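Local coordinates for 4-hydroxybutyrate coenzyme A transferase (Shewanella oneidensis, PDB 2OAS), which binds coenzyme A and probably transfers it between short-chain carboxylic acids such as acetate and 4-hydroxybutyrate, at residues R71-F76 against D89-P94; I115-P120 against H149-M154; Q153-H158 against A176-H181. All blocks are in the same frame, centred on the assembly; numbering follows the deposited sequence.

Contacts 1 and 2 are parallel strand pairs of one eight-stranded sheet. Contact 1 joins strands 70-74 and 91-92 at one margin; contact 2 joins 113-118 and 145-150 nearer the other, their centres about 25 Å apart. Contact 3 continues from contact 2 into the loops beyond strands 145-150 and 170-173, with centres 8 Å apart and Gln-153 and Met-154 in common. Asn-151 OD1, of contact 2, probably accepts a hydrogen bond from Ala-176 N of contact 3. Contact 1 is the one that reaches coenzyme A: Phe-76 touches it, and the Tyr-92 side chain is about 8 Å away. Contacts 2 and 3 lie away from the known CoA-binding residues.

Contact 1 of 3, residues R71-F76 against D89-P94; sequences RHRCFF and DADYVP
The Arg-71 guanidinium has Asp-89 O over the centre of one face, 3.1 Å above its plane, and the Asp-91 carboxylate at its edge. The edge carries the salt bridge, Arg-71 NH1 to Asp-91 OD1 at 2.7 Å; a bend at chi3 (-93°) turns the guanidinium toward it, and NH2 is hydrogen-bonded to Gly-88 O. Arg-73 is extended instead, and its guanidinium takes the Val-93 CG2 methyl over one face, CZ to CG2 3.7 Å, while NH2 is salt-bridged to Glu-399 of the second subunit. The Phe-75 ring meets Val-93 O at its edge and lies alongside the valine, CD2 to CB 3.8 Å. Between the two strands three nearly straight hydrogen bonds join the backbones in parallel register: Asp-91 N to His-72 O (2.9 Å), Cys-74 N to Asp-91 O (2.7 Å) and Val-93 N to Cys-74 O (2.7 Å). A water extends the pairing by bridging His-72 N and Asp-89 O. The strands belong to a beta-alpha-beta unit: helix 82-86 packs on Ala-90 and Tyr-92, helix 100-105 covers Phe-75, strand 48-52 flanks 70-74, and the second subunit packs on the Arg-73 and Asp-91 face.

Contact 2 of 3, residues I115-P120 against H149-M154; sequences IIQVSP and HINPQM
Gln-117 and Asn-151 run side by side with their amides nearly coplanar, the planes 12° apart, and meet through one bond: Asn-151 ND2 donates to Gln-117 OE1 at 2.8 Å, within the plane of the glutamine carbonyl. Both chains leave with CG anti to the backbone N, and Gln-117 stays extended beyond CG, which brings its OE1 up to Asn-151 ND2. The His-149 ring lies alongside Gln-117 as well, turned 30° from its amide, with CD2 at 3.4 Å from Gln-117 CG. From the other side comes Met-154, present as selenomethionine, bent at chi2 and chi3 so that CE rests 3.6 Å from Gln-117 NE2. That nitrogen donates to Ala-29 O, so both ends of the buried amide are held. The two backbones pair as adjacent parallel strands of the alpha/beta sheet: His-149 N bonds to Ile-116 O, Val-118 N to His-149 O and Asn-151 N to Val-118 O (2.9 Å). Replacing Gln-117 by an alanine would remove the acceptor of Asn-151 ND2 and the donor to Ala-29 O, and would probably loosen the hold on the Asn-151 turn and leave His-149 and Met-154 less firmly packed. Past the strand end, Asn-151 OD1 accepts from Gln-153 N in an Asx turn, which overlaps a type I turn from Asn-151 to Met-154. On the opposite side of the sheet from Gln-117, Ile-150 CG2 presses on Pro-120 CA at 3.5 Å.

Contact 3 of 3, residues Q153-H158 against A176-H181; sequences QMPRTH and ASLPIH
Leu-178 makes the well-packed half of this contact. Its side chain, with CG anti to the carbonyl carbon, points at the 153-158 segment and divides its two methyls between different partners. CD1 meets Pro-155 CD tip to tip at 3.8 Å and lies at the same distance, 3.8 Å, from Gln-153 O. CD2 takes the other branch: it approaches Met-154 CE at 4.2 Å, the two chains crossing at about a right angle, and also packs against Gln-117 OE1. Tyr-272 of helix 269-275 also packs on Leu-178, and Val-275 of the same helix touches Pro-155, so the buried leucine is enclosed by residues from several parts of the chain.

The Gln-153 end is different. This residue is solvent-exposed, and it meets the other segment through aliphatic carbons alone: CB and CG lie against one carbonyl oxygen, with CG only 3.0 Å from Ala-176 O. Its amide makes no hydrogen bond to the 176-181 segment. No hydrogen bond of any kind crosses between the two segments. What ties them together at this end is probably Asn-151, whose OD1 lies within hydrogen-bonding distance of Ala-176 N. Farther along, the segments diverge, and Arg-156, at the centre of an inverse gamma turn, reaches a salt bridge with Asp-122 instead.

Both segments are loops that follow neighbouring parallel strands, 145-150 and 170-173, and so meet at the C-terminal edge of the sheet, as loops following adjacent parallel strands do in a Rossmann-like alpha/beta fold, although the connection here runs through short strands and not a helix.

Contact 1 of 3, residues R71-F76 against D89-P94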
loop_
_atom_site.group_PDB
_atom_site.type_symbol
_atom_site.label_atom_id
_atom_site.label_comp_id
_atom_site.label_asym_id
_atom_site.label_seq_id
_atom_site.Cartn_x
_atom_site.Cartn_y
_atom_site.Cartn_z
ATOM N N ARG A 71 -24.059 -4.682 -18.780
ATOM C CA ARG A 71 -23.489 -3.614 -17.978
ATOM C C ARG A 71 -22.022 -3.939 -17.767
ATOM O O ARG A 71 -21.677 -5.091 -17.551
ATOM C CB ARG A 71 -24.221 -3.501 -16.631
ATOM C CG ARG A 71 -23.540 -2.592 -15.592
ATOM C CD ARG A 71 -24.386 -2.372 -14.321
ATOM N NE ARG A 71 -25.201 -1.160 -14.417
ATOM C CZ ARG A 71 -24.905 -0.001 -13.833
ATOM N NH1 ARG A 71 -23.814 0.117 -13.089
ATOM N NH2 ARG A 71 -25.687 1.052 -14.022
ATOM N N HIS A 72 -21.161 -2.931 -17.862
ATOM C CA HIS A 72 -19.728 -3.118 -17.670
ATOM C C HIS A 72 -19.316 -3.010 -16.201
ATOM O O HIS A 72 -19.775 -2.113 -15.503
ATOM C CB HIS A 72 -18.947 -2.075 -18.490
ATOM C CG HIS A 72 -19.182 -2.172 -19.963
ATOM N ND1 HIS A 72 -20.190 -1.486 -20.601
ATOM C CD2 HIS A 72 -18.578 -2.924 -20.917
ATOM C CE1 HIS A 72 -20.199 -1.811 -21.883
ATOM N NE2 HIS A 72 -19.231 -2.683 -22.101
ATOM N N ARG A 73 -18.466 -3.935 -15.745
ATOM C CA ARG A 73 -17.949 -3.940 -14.364
ATOM C C ARG A 73 -16.436 -3.822 -14.521
ATOM O O ARG A 73 -15.753 -4.801 -14.795
ATOM C CB ARG A 73 -18.308 -5.236 -13.643
ATOM C CG ARG A 73 -18.109 -5.192 -12.125
ATOM C CD ARG A 73 -18.717 -6.426 -11.471
ATOM N NE ARG A 73 -18.490 -6.517 -10.031
ATOM C CZ ARG A 73 -19.163 -5.832 -9.111
ATOM N NH1 ARG A 73 -20.120 -4.987 -9.471
ATOM N NH2 ARG A 73 -18.897 -6.016 -7.825
ATOM N N CYS A 74 -15.919 -2.615 -14.341
ATOM C CA CYS A 74 -14.508 -2.352 -14.543
ATOM C C CYS A 74 -13.572 -2.349 -13.355
ATOM O O CYS A 74 -13.818 -1.674 -12.352
ATOM C CB CYS A 74 -14.343 -1.017 -15.257
ATOM S SG CYS A 74 -15.381 -0.818 -16.691
ATOM N N PHE A 75 -12.482 -3.095 -13.493
ATOM C CA PHE A 75 -11.450 -3.149 -12.476
ATOM C C PHE A 75 -10.470 -2.055 -12.876
ATOM O O PHE A 75 -9.590 -1.673 -12.113
ATOM C CB PHE A 75 -10.749 -4.510 -12.498
ATOM C CG PHE A 75 -11.604 -5.622 -11.989
ATOM C CD1 PHE A 75 -11.741 -6.798 -12.708
ATOM C CD2 PHE A 75 -12.272 -5.495 -10.772
ATOM C CE1 PHE A 75 -12.540 -7.828 -12.230
ATOM C CE2 PHE A 75 -13.073 -6.522 -10.291
ATOM C CZ PHE A 75 -13.205 -7.694 -11.019
ATOM N N PHE A 76 -10.650 -1.551 -14.089
ATOM C CA PHE A 76 -9.795 -0.504 -14.623
ATOM C C PHE A 76 -10.545 0.108 -15.782
ATOM O O PHE A 76 -10.958 -0.605 -16.696
ATOM C CB PHE A 76 -8.497 -1.094 -15.140
ATOM C CG PHE A 76 -7.405 -0.095 -15.328
ATOM C CD1 PHE A 76 -6.407 0.037 -14.364
ATOM C CD2 PHE A 76 -7.337 0.678 -16.485
ATOM C CE1 PHE A 76 -5.352 0.914 -14.550
ATOM C CE2 PHE A 76 -6.284 1.568 -16.686
ATOM C CZ PHE A 76 -5.286 1.687 -15.716
ATOM N N ASP A 89 -23.507 4.532 -15.564
ATOM C CA ASP A 89 -24.101 3.424 -16.307
ATOM C C ASP A 89 -23.259 2.169 -16.177
ATOM O O ASP A 89 -23.696 1.068 -16.523
ATOM C CB ASP A 89 -24.228 3.763 -17.789
ATOM C CG ASP A 89 -25.132 4.939 -18.038
ATOM O OD1 ASP A 89 -26.284 4.912 -17.561
ATOM O OD2 ASP A 89 -24.690 5.884 -18.718
ATOM N N ALA A 90 -22.038 2.344 -15.687
ATOM C CA ALA A 90 -21.128 1.228 -15.498
ATOM C C ALA A 90 -20.634 1.259 -14.065
ATOM O O ALA A 90 -20.804 2.257 -13.356
ATOM C CB ALA A 90 -19.957 1.333 -16.470
ATOM N N ASP A 91 -20.028 0.159 -13.642
ATOM C CA ASP A 91 -19.523 0.043 -12.288
ATOM C C ASP A 91 -18.012 -0.050 -12.254
ATOM O O ASP A 91 -17.415 -0.737 -13.073
ATOM C CB ASP A 91 -20.114 -1.184 -11.621
ATOM C CG ASP A 91 -21.595 -1.074 -11.450
ATOM O OD1 ASP A 91 -22.030 0.012 -11.028
ATOM O OD2 ASP A 91 -22.322 -2.055 -11.727
ATOM N N TYR A 92 -17.405 0.650 -11.300
ATOM C CA TYR A 92 -15.960 0.631 -11.121
ATOM C C TYR A 92 -15.631 -0.039 -9.797
ATOM O O TYR A 92 -16.087 0.406 -8.732
ATOM C CB TYR A 92 -15.390 2.040 -11.112
ATOM C CG TYR A 92 -13.952 2.123 -10.629
ATOM C CD1 TYR A 92 -13.619 2.858 -9.492
ATOM C CD2 TYR A 92 -12.922 1.501 -11.329
ATOM C CE1 TYR A 92 -12.295 2.977 -9.073
ATOM C CE2 TYR A 92 -11.598 1.612 -10.919
ATOM C CZ TYR A 92 -11.294 2.356 -9.797
ATOM O OH TYR A 92 -9.977 2.524 -9.424
ATOM N N VAL A 93 -14.830 -1.104 -9.870
ATOM C CA VAL A 93 -14.419 -1.854 -8.692
ATOM C C VAL A 93 -12.941 -1.650 -8.421
ATOM O O VAL A 93 -12.100 -2.227 -9.086
ATOM C CB VAL A 93 -14.699 -3.361 -8.869
ATOM C CG1 VAL A 93 -14.264 -4.129 -7.617
ATOM C CG2 VAL A 93 -16.187 -3.577 -9.124
ATOM N N PRO A 94 -12.604 -0.818 -7.432
ATOM C CA PRO A 94 -11.187 -0.598 -7.149
ATOM C C PRO A 94 -10.506 -1.866 -6.605
ATOM O O PRO A 94 -10.990 -2.473 -5.650
ATOM C CB PRO A 94 -11.221 0.554 -6.149
ATOM C CG PRO A 94 -12.495 0.320 -5.401
ATOM C CD PRO A 94 -13.460 -0.079 -6.485
HETATM O O HOH W 1 -22.027 -0.115 -18.518
#

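Contact 2 of 3, residues I115-P120 against H149-M154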
loop_
_atom_site.group_PDB
_atom_site.type_symbol
_atom_site.label_atom_id
_atom_site.label_comp_id
_atom_site.label_asym_id
_atom_site.label_seq_id
_atom_site.Cartn_x
_atom_site.Cartn_y
_atom_site.Cartn_z
ATOM N N ILE A 115 -14.317 -14.709 -22.444
ATOM C CA ILE A 115 -14.118 -14.493 -23.864
ATOM C C ILE A 115 -12.635 -14.220 -24.049
ATOM O O ILE A 115 -12.083 -13.297 -23.441
ATOM C CB ILE A 115 -14.880 -13.254 -24.380
ATOM C CG1 ILE A 115 -16.311 -13.230 -23.830
ATOM C CG2 ILE A 115 -14.866 -13.261 -25.900
ATOM C CD1 ILE A 115 -17.129 -14.450 -24.171
ATOM N N ILE A 116 -11.979 -15.004 -24.894
ATOM C CA ILE A 116 -10.558 -14.793 -25.078
ATOM C C ILE A 116 -10.093 -14.901 -26.519
ATOM O O ILE A 116 -10.797 -15.424 -27.369
ATOM C CB ILE A 116 -9.755 -15.787 -24.216
ATOM C CG1 ILE A 116 -10.017 -17.216 -24.677
ATOM C CG2 ILE A 116 -10.188 -15.679 -22.778
ATOM C CD1 ILE A 116 -9.242 -18.243 -23.889
ATOM N N GLN A 117 -8.901 -14.384 -26.782
ATOM C CA GLN A 117 -8.305 -14.425 -28.108
ATOM C C GLN A 117 -6.971 -15.164 -28.002
ATOM O O GLN A 117 -6.077 -14.722 -27.270
ATOM C CB GLN A 117 -8.046 -13.018 -28.614
ATOM C CG GLN A 117 -7.596 -12.998 -30.057
ATOM C CD GLN A 117 -7.425 -11.612 -30.598
ATOM O OE1 GLN A 117 -7.204 -11.424 -31.787
ATOM N NE2 GLN A 117 -7.534 -10.619 -29.722
ATOM N N VAL A 118 -6.822 -16.272 -28.727
ATOM C CA VAL A 118 -5.575 -17.046 -28.678
ATOM C C VAL A 118 -4.944 -17.353 -30.023
ATOM O O VAL A 118 -5.558 -17.192 -31.081
ATOM C CB VAL A 118 -5.761 -18.409 -27.978
ATOM C CG1 VAL A 118 -6.267 -18.232 -26.551
ATOM C CG2 VAL A 118 -6.721 -19.269 -28.786
ATOM N N SER A 119 -3.701 -17.814 -29.979
ATOM C CA SER A 119 -3.003 -18.187 -31.199
ATOM C C SER A 119 -3.525 -19.564 -31.554
ATOM O O SER A 119 -4.020 -20.281 -30.697
ATOM C CB SER A 119 -1.501 -18.236 -30.973
ATOM O OG SER A 119 -1.207 -19.007 -29.831
ATOM N N PRO A 120 -3.449 -19.936 -32.830
ATOM C CA PRO A 120 -3.940 -21.252 -33.224
ATOM C C PRO A 120 -3.264 -22.381 -32.458
ATOM O O PRO A 120 -2.116 -22.273 -32.038
ATOM C CB PRO A 120 -3.646 -21.291 -34.720
ATOM C CG PRO A 120 -2.430 -20.441 -34.840
ATOM C CD PRO A 120 -2.776 -19.272 -33.960
ATOM N N HIS A 149 -11.358 -17.095 -29.492
ATOM C CA HIS A 149 -11.289 -16.645 -30.845
ATOM C C HIS A 149 -9.880 -16.960 -31.300
ATOM O O HIS A 149 -8.915 -16.427 -30.761
ATOM C CB HIS A 149 -11.592 -15.145 -30.899
ATOM C CG HIS A 149 -10.984 -14.457 -32.069
ATOM N ND1 HIS A 149 -11.065 -14.962 -33.347
ATOM C CD2 HIS A 149 -10.237 -13.330 -32.150
ATOM C CE1 HIS A 149 -10.386 -14.179 -34.169
ATOM N NE2 HIS A 149 -9.876 -13.181 -33.467
ATOM N N ILE A 150 -9.759 -17.863 -32.261
ATOM C CA ILE A 150 -8.452 -18.240 -32.769
ATOM C C ILE A 150 -7.984 -17.271 -33.840
ATOM O O ILE A 150 -8.584 -17.162 -34.916
ATOM C CB ILE A 150 -8.468 -19.651 -33.342
ATOM C CG1 ILE A 150 -8.869 -20.636 -32.240
ATOM C CG2 ILE A 150 -7.095 -19.973 -33.938
ATOM C CD1 ILE A 150 -8.972 -22.069 -32.695
ATOM N N ASN A 151 -6.893 -16.576 -33.542
ATOM C CA ASN A 151 -6.348 -15.587 -34.456
ATOM C C ASN A 151 -4.910 -15.855 -34.796
ATOM O O ASN A 151 -4.046 -15.756 -33.938
ATOM C CB ASN A 151 -6.461 -14.201 -33.830
ATOM C CG ASN A 151 -5.918 -13.116 -34.725
ATOM O OD1 ASN A 151 -5.539 -13.364 -35.874
ATOM N ND2 ASN A 151 -5.889 -11.896 -34.205
ATOM N N PRO A 152 -4.636 -16.209 -36.054
ATOM C CA PRO A 152 -3.284 -16.493 -36.533
ATOM C C PRO A 152 -2.330 -15.318 -36.317
ATOM O O PRO A 152 -1.117 -15.474 -36.418
ATOM C CB PRO A 152 -3.492 -16.776 -38.011
ATOM C CG PRO A 152 -4.818 -17.436 -38.035
ATOM C CD PRO A 152 -5.631 -16.579 -37.076
ATOM N N GLN A 153 -2.882 -14.142 -36.027
ATOM C CA GLN A 153 -2.073 -12.953 -35.812
ATOM C C GLN A 153 -1.608 -12.891 -34.360
ATOM O O GLN A 153 -0.624 -12.228 -34.045
ATOM C CB GLN A 153 -2.872 -11.695 -36.164
ATOM C CG GLN A 153 -3.420 -11.695 -37.579
ATOM C CD GLN A 153 -2.327 -11.896 -38.629
ATOM O OE1 GLN A 153 -2.543 -12.577 -39.649
ATOM N NE2 GLN A 153 -1.141 -11.300 -38.387
HETATM N N MSE A 154 -2.303 -13.584 -33.470
HETATM C CA MSE A 154 -1.898 -13.561 -32.077
HETATM C C MSE A 154 -0.565 -14.279 -31.928
HETATM O O MSE A 154 -0.436 -15.457 -32.275
HETATM C CB MSE A 154 -2.949 -14.236 -31.190
HETATM C CG MSE A 154 -2.697 -14.083 -29.693
HETATM SE SE MSE A 154 -2.614 -12.231 -29.096
HETATM C CE MSE A 154 -4.440 -11.931 -28.533
#

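Contact 3 of 3, residues Q153-H158 against A176-H181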
loop_
_atom_site.group_PDB
_atom_site.type_symbol
_atom_site.label_atom_id
_atom_site.label_comp_id
_atom_site.label_asym_id
_atom_site.label_seq_id
_atom_site.Cartn_x
_atom_site.Cartn_y
_atom_site.Cartn_z
ATOM N N GLN A 153 -2.882 -14.142 -36.027
ATOM C CA GLN A 153 -2.073 -12.953 -35.812
ATOM C C GLN A 153 -1.608 -12.891 -34.360
ATOM O O GLN A 153 -0.624 -12.228 -34.045
ATOM C CB GLN A 153 -2.872 -11.695 -36.164
ATOM C CG GLN A 153 -3.420 -11.695 -37.579
ATOM C CD GLN A 153 -2.327 -11.896 -38.629
ATOM O OE1 GLN A 153 -2.543 -12.577 -39.649
ATOM N NE2 GLN A 153 -1.141 -11.300 -38.387
HETATM N N MSE A 154 -2.303 -13.584 -33.470
HETATM C CA MSE A 154 -1.898 -13.561 -32.077
HETATM C C MSE A 154 -0.565 -14.279 -31.928
HETATM O O MSE A 154 -0.436 -15.457 -32.275
HETATM C CB MSE A 154 -2.949 -14.236 -31.190
HETATM C CG MSE A 154 -2.697 -14.083 -29.693
HETATM SE SE MSE A 154 -2.614 -12.231 -29.096
HETATM C CE MSE A 154 -4.440 -11.931 -28.533
ATOM N N PRO A 155 0.462 -13.566 -31.442
ATOM C CA PRO A 155 1.764 -14.206 -31.268
ATOM C C PRO A 155 1.724 -15.274 -30.163
ATOM O O PRO A 155 0.964 -15.158 -29.201
ATOM C CB PRO A 155 2.685 -13.023 -30.947
ATOM C CG PRO A 155 1.769 -11.995 -30.353
ATOM C CD PRO A 155 0.530 -12.117 -31.177
ATOM N N ARG A 156 2.531 -16.321 -30.330
ATOM C CA ARG A 156 2.629 -17.440 -29.383
ATOM C C ARG A 156 3.636 -17.083 -28.301
ATOM O O ARG A 156 4.769 -17.562 -28.320
ATOM C CB ARG A 156 3.101 -18.683 -30.133
ATOM C CG ARG A 156 3.191 -19.967 -29.324
ATOM C CD ARG A 156 3.496 -21.106 -30.275
ATOM N NE ARG A 156 3.354 -22.424 -29.683
ATOM C CZ ARG A 156 4.364 -23.147 -29.204
ATOM N NH1 ARG A 156 5.601 -22.662 -29.240
ATOM N NH2 ARG A 156 4.126 -24.362 -28.708
ATOM N N THR A 157 3.217 -16.251 -27.354
ATOM C CA THR A 157 4.084 -15.796 -26.275
ATOM C C THR A 157 4.537 -16.889 -25.317
ATOM O O THR A 157 3.813 -17.854 -25.078
ATOM C CB THR A 157 3.401 -14.680 -25.426
ATOM O OG1 THR A 157 2.205 -15.192 -24.821
ATOM C CG2 THR A 157 3.044 -13.480 -26.301
ATOM N N HIS A 158 5.736 -16.729 -24.756
ATOM C CA HIS A 158 6.245 -17.698 -23.793
ATOM C C HIS A 158 5.870 -17.280 -22.387
ATOM O O HIS A 158 5.677 -16.099 -22.118
ATOM C CB HIS A 158 7.758 -17.847 -23.890
ATOM C CG HIS A 158 8.198 -18.723 -25.013
ATOM N ND1 HIS A 158 9.151 -19.707 -24.856
ATOM C CD2 HIS A 158 7.803 -18.782 -26.305
ATOM C CE1 HIS A 158 9.321 -20.338 -26.006
ATOM N NE2 HIS A 158 8.514 -19.797 -26.901
ATOM N N ALA A 176 -7.389 -11.455 -37.602
ATOM C CA ALA A 176 -7.839 -10.096 -37.369
ATOM C C ALA A 176 -6.641 -9.273 -36.950
ATOM O O ALA A 176 -5.599 -9.814 -36.580
ATOM C CB ALA A 176 -8.895 -10.076 -36.287
ATOM N N SER A 177 -6.799 -7.956 -37.002
ATOM C CA SER A 177 -5.724 -7.046 -36.631
ATOM C C SER A 177 -5.670 -6.830 -35.127
ATOM O O SER A 177 -6.702 -6.779 -34.460
ATOM C CB SER A 177 -5.930 -5.695 -37.312
ATOM O OG SER A 177 -7.140 -5.101 -36.886
ATOM N N LEU A 178 -4.459 -6.710 -34.599
ATOM C CA LEU A 178 -4.280 -6.445 -33.176
ATOM C C LEU A 178 -4.079 -4.951 -33.050
ATOM O O LEU A 178 -3.379 -4.341 -33.865
ATOM C CB LEU A 178 -3.049 -7.159 -32.628
ATOM C CG LEU A 178 -3.117 -8.677 -32.517
ATOM C CD1 LEU A 178 -1.779 -9.203 -32.032
ATOM C CD2 LEU A 178 -4.230 -9.080 -31.566
ATOM N N PRO A 179 -4.689 -4.332 -32.036
ATOM C CA PRO A 179 -4.537 -2.888 -31.853
ATOM C C PRO A 179 -3.070 -2.495 -31.668
ATOM O O PRO A 179 -2.451 -2.847 -30.677
ATOM C CB PRO A 179 -5.389 -2.612 -30.615
ATOM C CG PRO A 179 -5.331 -3.909 -29.866
ATOM C CD PRO A 179 -5.492 -4.921 -30.957
ATOM N N ILE A 180 -2.520 -1.774 -32.632
ATOM C CA ILE A 180 -1.128 -1.357 -32.557
ATOM C C ILE A 180 -0.922 -0.291 -31.486
ATOM O O ILE A 180 0.167 -0.164 -30.925
ATOM C CB ILE A 180 -0.630 -0.797 -33.905
ATOM C CG1 ILE A 180 -1.519 0.370 -34.329
ATOM C CG2 ILE A 180 -0.629 -1.896 -34.959
ATOM C CD1 ILE A 180 -1.043 1.072 -35.573
ATOM N N HIS A 181 -1.968 0.472 -31.197
ATOM C CA HIS A 181 -1.867 1.511 -30.183
ATOM C C HIS A 181 -0.614 2.367 -30.378
ATOM O O HIS A 181 0.478 2.011 -29.920
ATOM C CB HIS A 181 -1.826 0.883 -28.787
ATOM C CG HIS A 181 -1.738 1.884 -27.677
ATOM N ND1 HIS A 181 -2.836 2.567 -27.198
ATOM C CD2 HIS A 181 -0.674 2.342 -26.975
ATOM C CE1 HIS A 181 -2.452 3.401 -26.249
ATOM N NE2 HIS A 181 -1.145 3.285 -26.094
#